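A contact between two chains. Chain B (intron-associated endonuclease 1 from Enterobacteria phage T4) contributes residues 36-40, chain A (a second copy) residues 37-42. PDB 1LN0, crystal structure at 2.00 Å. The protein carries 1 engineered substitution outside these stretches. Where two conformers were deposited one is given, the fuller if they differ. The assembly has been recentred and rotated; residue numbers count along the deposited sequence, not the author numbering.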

# COMPACT_ATOMS: atom_id res chain seq x y z
N GLU B 36 -7.70 6.95 -7.20
CA GLU B 36 -8.85 7.81 -6.90
C GLU B 36 -8.54 8.79 -5.79
O GLU B 36 -9.13 9.87 -5.71
CB GLU B 36 -10.06 6.96 -6.52
CG GLU B 36 -10.50 6.01 -7.61
CD GLU B 36 -11.67 5.16 -7.20
OE1 GLU B 36 -11.87 4.97 -5.98
OE2 GLU B 36 -12.38 4.66 -8.10
N LYS B 37 -7.60 8.43 -4.92
CA LYS B 37 -7.23 9.30 -3.81
C LYS B 37 -6.03 10.17 -4.14
O LYS B 37 -5.62 11.01 -3.35
CB LYS B 37 -6.98 8.47 -2.55
CG LYS B 37 -6.51 9.29 -1.36
CD LYS B 37 -6.21 8.41 -0.16
CE LYS B 37 -5.53 9.20 0.94
NZ LYS B 37 -5.07 8.31 2.04
N GLY B 38 -5.46 9.95 -5.32
CA GLY B 38 -4.31 10.73 -5.75
C GLY B 38 -3.03 10.24 -5.13
O GLY B 38 -2.03 10.95 -5.11
N CYS B 39 -3.04 9.00 -4.64
CA CYS B 39 -1.86 8.46 -3.99
C CYS B 39 -1.26 7.18 -4.54
O CYS B 39 -0.73 6.37 -3.77
CB CYS B 39 -2.17 8.26 -2.51
SG CYS B 39 -2.29 9.83 -1.60
N HIS B 40 -1.31 6.98 -5.85
CA HIS B 40 -0.74 5.77 -6.42
C HIS B 40 0.78 5.82 -6.27
O HIS B 40 1.39 6.88 -6.40
CB HIS B 40 -1.12 5.62 -7.90
CG HIS B 40 -0.74 4.29 -8.47
ND1 HIS B 40 0.54 4.01 -8.90
CD2 HIS B 40 -1.44 3.14 -8.61
CE1 HIS B 40 0.61 2.75 -9.27
NE2 HIS B 40 -0.58 2.20 -9.11
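Chain A 37-42: KGCHSS

What holds the two chains together here? A disulfide joins C39(B) SG to C39(A) SG at 2.0 Å, with a chi3 of -82°, close to the right angle that a relaxed S–S bond prefers. Both cysteines point toward the opposing stretch and take the m rotamer, chi1 -72° in chain B and -82° in chain A. Their CA atoms lie 5.7 Å apart, the closest approach of the two backbones, and these two residues account for more than half of the 193 Å² buried.

How does the backbone of chain A run at this junction? It forms no regular helix or strand. G38(A) leaves helical geometry at phi/psi 71/26 in a Schellman motif, and C39(A) follows at -121/29. Chain B does nearly the same, with G38(B) at 80/19 and C39(B) at -123/34, so like turns meet at the disulfide. Positive phi favours glycine at both turns.

Why is K37(B) so fully extended? Its four chi angles are all t, which carries the ammonium group from the backbone of chain B out to that of chain A. There NZ of K37(B) donates a hydrogen bond to O of H40(A) at 2.6 Å, and lies 3.5 Å from CA of S41(A). A water adds a second link, accepting from K37(B) NZ at 2.6 Å and donating to S41(A) O, also at 2.6 Å. K37(A) has chi1 m instead, and its side chain comes no nearer the chain B stretch than 6.7 Å, from K37(A) CB to C39(B) SG.

What do the histidines do? Both point away from the contact with chi1 t. The ring of H40(A) is held within its own chain: its ND1 accepts from S42(A) N at 2.9 Å. S42(A), chi1 t, turns away to cap the helix that follows.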

# COMPACT_ATOMS: atom_id res chain seq x y z
N LYS A 37 4.59 11.97 2.31
CA LYS A 37 4.03 12.23 0.99
C LYS A 37 2.58 12.71 1.09
O LYS A 37 1.96 13.05 0.08
CB LYS A 37 4.10 10.95 0.14
CG LYS A 37 5.50 10.52 -0.23
CD LYS A 37 5.47 9.22 -1.02
CE LYS A 37 6.86 8.76 -1.40
NZ LYS A 37 6.82 7.48 -2.16
N GLY A 38 2.05 12.75 2.31
CA GLY A 38 0.68 13.18 2.51
C GLY A 38 -0.27 12.13 1.97
O GLY A 38 -1.42 12.41 1.61
N CYS A 39 0.20 10.89 1.94
CA CYS A 39 -0.60 9.81 1.41
C CYS A 39 -0.89 8.63 2.33
O CYS A 39 -1.08 7.50 1.87
CB CYS A 39 0.07 9.30 0.13
SG CYS A 39 -0.34 10.30 -1.33
N HIS A 40 -0.95 8.88 3.64
CA HIS A 40 -1.24 7.78 4.53
C HIS A 40 -2.69 7.37 4.34
O HIS A 40 -3.56 8.22 4.18
CB HIS A 40 -0.99 8.18 5.98
CG HIS A 40 -0.96 7.01 6.92
ND1 HIS A 40 -2.11 6.41 7.38
CD2 HIS A 40 0.07 6.30 7.43
CE1 HIS A 40 -1.79 5.38 8.14
NE2 HIS A 40 -0.47 5.29 8.19
N SER A 41 -2.96 6.07 4.34
CA SER A 41 -4.33 5.58 4.14
C SER A 41 -5.32 6.12 5.17
O SER A 41 -6.53 6.17 4.92
CB SER A 41 -4.34 4.04 4.13
OG SER A 41 -3.71 3.50 5.27
N SER A 42 -4.81 6.52 6.33
CA SER A 42 -5.68 7.09 7.37
C SER A 42 -5.60 8.60 7.28
O SER A 42 -4.57 9.19 7.62
CB SER A 42 -5.22 6.65 8.76
OG SER A 42 -5.83 7.44 9.76
O HOH W 1 -7.31 7.13 2.67